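Long-range contacts in Cys-Gly metallodipeptidase DUG1 (PDB 4G1P), which hydrolyses the dipeptide Cys-Gly as a dinuclear metallopeptidase and serves as the catalytic component of the glutathione-degrading complex of yeast: residues I264-M270 with K357-V362; D386-W390 with P424-Q430. All blocks are in the same frame, centred on the assembly; numbering follows the deposited sequence.

Contact 1. Residues I264-M270 with K357-V362; sequences IDGIDEM and KLTSLV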
# COMPACT_ATOMS: atom_id res chain seq x y z
N ILE A 264 9.30 -1.91 23.94
CA ILE A 264 10.65 -1.43 23.77
C ILE A 264 11.26 -1.11 25.12
O ILE A 264 10.70 -0.34 25.89
CB ILE A 264 10.65 -0.19 22.89
CG1 ILE A 264 10.26 -0.58 21.46
CG2 ILE A 264 12.00 0.49 22.93
CD1 ILE A 264 10.04 0.59 20.54
N ASP A 265 12.40 -1.72 25.43
CA ASP A 265 13.07 -1.46 26.70
C ASP A 265 13.45 0.00 26.85
O ASP A 265 13.93 0.64 25.91
CB ASP A 265 14.35 -2.30 26.84
CG ASP A 265 14.07 -3.73 27.27
OD1 ASP A 265 12.98 -3.97 27.83
OD2 ASP A 265 14.95 -4.60 27.05
N GLY A 266 13.25 0.53 28.05
CA GLY A 266 13.77 1.85 28.37
C GLY A 266 12.73 2.94 28.43
O GLY A 266 12.99 3.98 29.02
N ILE A 267 11.55 2.70 27.86
CA ILE A 267 10.57 3.77 27.74
C ILE A 267 9.85 4.07 29.05
O ILE A 267 9.75 5.23 29.47
CB ILE A 267 9.55 3.49 26.64
CG1 ILE A 267 10.26 3.26 25.31
CG2 ILE A 267 8.59 4.68 26.50
CD1 ILE A 267 9.32 3.25 24.13
N ASP A 268 9.36 3.00 29.68
CA ASP A 268 8.64 3.06 30.95
C ASP A 268 9.40 3.85 32.01
O ASP A 268 8.81 4.58 32.81
CB ASP A 268 8.42 1.65 31.46
CG ASP A 268 7.24 1.55 32.37
OD1 ASP A 268 7.36 1.97 33.55
OD2 ASP A 268 6.18 1.05 31.92
N GLU A 269 10.72 3.69 32.01
CA GLU A 269 11.59 4.38 32.95
C GLU A 269 11.49 5.90 32.79
O GLU A 269 11.60 6.64 33.76
CB GLU A 269 13.05 3.91 32.78
CG GLU A 269 13.33 2.42 33.15
CD GLU A 269 12.74 1.41 32.15
OE1 GLU A 269 12.23 1.83 31.10
OE2 GLU A 269 12.77 0.19 32.42
N MET A 270 11.26 6.35 31.56
CA MET A 270 11.20 7.77 31.27
C MET A 270 9.83 8.37 31.52
O MET A 270 9.68 9.58 31.48
CB MET A 270 11.55 8.03 29.81
CG MET A 270 13.01 8.01 29.50
SD MET A 270 13.24 8.48 27.79
CE MET A 270 12.40 7.12 26.98
N LYS A 357 16.68 10.06 23.37
CA LYS A 357 16.78 8.76 24.03
C LYS A 357 15.76 7.75 23.49
O LYS A 357 16.07 6.57 23.32
CB LYS A 357 16.66 8.89 25.55
CG LYS A 357 16.98 7.57 26.28
CD LYS A 357 17.00 7.74 27.81
CE LYS A 357 17.25 6.40 28.54
NZ LYS A 357 15.99 5.77 29.09
N LEU A 358 14.55 8.23 23.22
CA LEU A 358 13.50 7.36 22.73
C LEU A 358 13.91 6.77 21.40
O LEU A 358 13.76 5.57 21.16
CB LEU A 358 12.20 8.14 22.57
CG LEU A 358 11.07 7.33 21.95
CD1 LEU A 358 10.80 6.11 22.76
CD2 LEU A 358 9.83 8.15 21.84
N THR A 359 14.46 7.62 20.54
CA THR A 359 14.93 7.20 19.24
C THR A 359 16.05 6.16 19.34
O THR A 359 16.08 5.18 18.59
CB THR A 359 15.38 8.40 18.43
OG1 THR A 359 14.22 9.14 18.03
CG2 THR A 359 16.16 7.98 17.19
N SER A 360 16.97 6.38 20.27
CA SER A 360 18.02 5.41 20.50
C SER A 360 17.42 4.10 20.95
O SER A 360 17.79 3.04 20.45
CB SER A 360 19.01 5.91 21.54
OG SER A 360 19.78 6.97 21.02
N LEU A 361 16.48 4.18 21.88
CA LEU A 361 15.89 2.96 22.42
C LEU A 361 15.20 2.20 21.31
O LEU A 361 15.25 0.97 21.27
CB LEU A 361 14.90 3.28 23.53
CG LEU A 361 15.54 3.82 24.81
CD1 LEU A 361 14.45 4.41 25.73
CD2 LEU A 361 16.35 2.73 25.52
N VAL A 362 14.56 2.94 20.41
CA VAL A 362 13.78 2.36 19.32
C VAL A 362 14.71 1.67 18.33
O VAL A 362 14.45 0.55 17.91
CB VAL A 362 12.93 3.43 18.63
CG1 VAL A 362 12.45 2.94 17.27
CG2 VAL A 362 11.74 3.80 19.51

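Contact 2. Residues D386-W390 with P424-Q430; sequences DGAYW and PITLTFQ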
# COMPACT_ATOMS: atom_id res chain seq x y z
N ASP A 386 9.66 14.34 14.49
CA ASP A 386 9.35 14.36 15.92
C ASP A 386 8.68 15.67 16.30
O ASP A 386 8.92 16.71 15.68
CB ASP A 386 10.59 14.07 16.77
CG ASP A 386 11.68 15.15 16.67
OD1 ASP A 386 11.56 16.10 15.87
OD2 ASP A 386 12.67 15.02 17.41
N GLY A 387 7.82 15.61 17.31
CA GLY A 387 7.11 16.78 17.80
C GLY A 387 6.98 16.62 19.30
O GLY A 387 6.68 15.53 19.78
N ALA A 388 7.20 17.70 20.05
CA ALA A 388 7.30 17.62 21.50
C ALA A 388 5.96 17.48 22.17
O ALA A 388 4.95 17.94 21.65
CB ALA A 388 8.02 18.81 22.05
N TYR A 389 5.94 16.83 23.33
CA TYR A 389 4.77 16.87 24.19
C TYR A 389 4.71 18.21 24.91
O TYR A 389 5.68 18.96 24.92
CB TYR A 389 4.79 15.71 25.18
CG TYR A 389 5.98 15.68 26.11
CD1 TYR A 389 6.05 16.51 27.22
CD2 TYR A 389 7.03 14.80 25.88
CE1 TYR A 389 7.12 16.48 28.07
CE2 TYR A 389 8.11 14.75 26.74
CZ TYR A 389 8.15 15.60 27.83
OH TYR A 389 9.22 15.57 28.67
N TRP A 390 3.57 18.51 25.52
CA TRP A 390 3.42 19.80 26.17
C TRP A 390 2.43 19.68 27.30
O TRP A 390 1.38 19.06 27.15
CB TRP A 390 2.95 20.84 25.15
CG TRP A 390 2.54 22.17 25.73
CD1 TRP A 390 3.36 23.19 26.11
CD2 TRP A 390 1.20 22.64 25.95
NE1 TRP A 390 2.62 24.26 26.57
CE2 TRP A 390 1.29 23.95 26.48
CE3 TRP A 390 -0.07 22.08 25.75
CZ2 TRP A 390 0.17 24.71 26.82
CZ3 TRP A 390 -1.18 22.82 26.09
CH2 TRP A 390 -1.06 24.13 26.62
N PRO A 424 2.80 19.86 17.42
CA PRO A 424 4.25 20.03 17.55
C PRO A 424 4.78 21.40 18.00
O PRO A 424 5.61 21.37 18.91
CB PRO A 424 4.74 19.68 16.15
CG PRO A 424 3.80 18.58 15.75
CD PRO A 424 2.46 18.93 16.33
N ILE A 425 4.38 22.54 17.42
CA ILE A 425 5.04 23.80 17.78
C ILE A 425 4.57 24.46 19.06
O ILE A 425 5.09 25.52 19.43
CB ILE A 425 4.97 24.91 16.69
CG1 ILE A 425 3.67 24.82 15.90
CG2 ILE A 425 6.22 24.92 15.81
CD1 ILE A 425 2.48 25.21 16.70
N THR A 426 3.55 23.88 19.69
CA THR A 426 2.97 24.45 20.89
C THR A 426 4.07 24.77 21.92
O THR A 426 4.12 25.88 22.45
CB THR A 426 1.88 23.53 21.48
OG1 THR A 426 1.39 24.10 22.70
CG2 THR A 426 2.46 22.16 21.78
N LEU A 427 4.99 23.84 22.14
CA LEU A 427 6.08 24.07 23.08
C LEU A 427 7.04 25.15 22.59
O LEU A 427 7.54 25.95 23.38
CB LEU A 427 6.86 22.78 23.31
CG LEU A 427 7.82 22.77 24.50
CD1 LEU A 427 7.18 23.35 25.76
CD2 LEU A 427 8.27 21.35 24.73
N THR A 428 7.29 25.17 21.28
CA THR A 428 8.14 26.19 20.70
C THR A 428 7.54 27.58 20.90
O THR A 428 8.26 28.54 21.15
CB THR A 428 8.44 25.94 19.21
OG1 THR A 428 9.20 24.73 19.08
CG2 THR A 428 9.26 27.07 18.63
N PHE A 429 6.22 27.71 20.81
CA PHE A 429 5.61 29.01 21.07
C PHE A 429 5.85 29.43 22.52
O PHE A 429 6.29 30.56 22.81
CB PHE A 429 4.12 29.03 20.74
CG PHE A 429 3.84 29.27 19.28
CD1 PHE A 429 4.26 30.43 18.66
CD2 PHE A 429 3.14 28.34 18.52
CE1 PHE A 429 3.99 30.65 17.31
CE2 PHE A 429 2.87 28.57 17.18
CZ PHE A 429 3.30 29.72 16.58
N GLN A 430 5.58 28.50 23.43
CA GLN A 430 5.68 28.80 24.85
C GLN A 430 7.08 29.24 25.22
O GLN A 430 7.26 30.30 25.79
CB GLN A 430 5.30 27.60 25.67
CG GLN A 430 5.53 27.79 27.14
CD GLN A 430 5.18 26.55 27.91
OE1 GLN A 430 4.03 26.35 28.29
NE2 GLN A 430 6.18 25.69 28.14

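Contact 1. Residues I264-M270 with K357-V362
Lys357 NZ stands 3.5 Å from Gly266 O, the nearest polar approach between segment 264-270 and the helix segment 357-362. The lysine chain runs extended from the helix and bends only at its last torsion (chi4 -100°), which carries the ammonium group up to that carbonyl. On the way its CD passes 3.8 Å from Met270 SD, the two long side chains crossing at a slant. Ile264 to Ile267 form a type II beta turn with Gly266 in its third position. There phi is 106° and a CB would run into Leu361 CD2. Leu361 packs against the turn: CD1 lies 3.5 Å from Gly266 C and meets Met270 CE tip to tip at 3.6 Å, while CD2 comes near Asp265 O. Two further apolar pairs flank this leucine. Ile267 CD1 reaches Leu358 CD1 at 3.5 Å, and Ile264 CD1 lies 3.8 Å from Val362 CG2. Most of the contact is thus aliphatic. Met270 is also bonded through its backbone to Asp352, shortly before helix 355-371. Leu358 and Val362 face the sheet as well, touching Tyr221 of strand 210-226 and Ile347 of strand 340-349; the helix thus lies between that sheet and the turn.

Contact 2. Residues D386-W390 with P424-Q430
Strand 378-391 passes the start of helix 426-433 closely, with the CA atoms of Gly387 and Pro424 4.3 Å apart, and stays beside the helix as far as Trp390 and Leu427. In the two-domain M20 peptidase fold, this is where a long strand of the second sheet runs up against a helix packed on the catalytic sheet. Gly387 CA faces Pro424 CB across the close approach, and a CB on the glycine would collide with the proline ring. Trp390 has the largest share of the contact. Its CG stands anti to the backbone N (chi1 171°), which lays the indole across the first turn of the helix. Thr426 OG1 sits over the centre of one ring face, 3.6 Å above the plane, while Thr426 CG2 packs against Trp390 CB. At the ring edge Trp390 NE1 donates to Gln430 OE1 at 3.1 Å. The N-H points fairly straight at the oxygen (155°), yet the nitrogen lies above the amide plane, and amide and ring are turned 52° apart. Cutting the indole back to an alanine is likely to leave Gln430 OE1 without its N-H donor and to open a gap between Thr426, Leu427 and strand 437-439, whose Val437 and Leu439 also touch the indole. The backbone of Trp390 is bonded to Leu215, so the strand is held in its sheet while its side chain grips the helix. Leu427 divides its two methyls: CD1 meets the indole edge 3.8 Å from Trp390 CD1, and CD2 lies 3.7 Å from Ala388 CB and 3.5 Å from Tyr389 O.

The two contacts follow one another along the chain, helix 355-371 of contact 1 leading on to strand 378-391 of contact 2. Their centres are 20 Å apart and their nearest atoms about 6 Å, without touching. Ser355 OG, at the start of that helix, bonds Asp386 OD2, and strand 210-226 borders both: Leu358 and Asp386 each touch Asn219. Contact 2 adjoins the active site. The Pro424 side chain is about 4 Å from bound glycine and about 4 Å from that of Glu171, the probable proton acceptor. Gly387 pairs with Cys218 of the cysteine pocket. Contact 1 is remoter, the Leu358 side chain about 12 Å from bound cysteine.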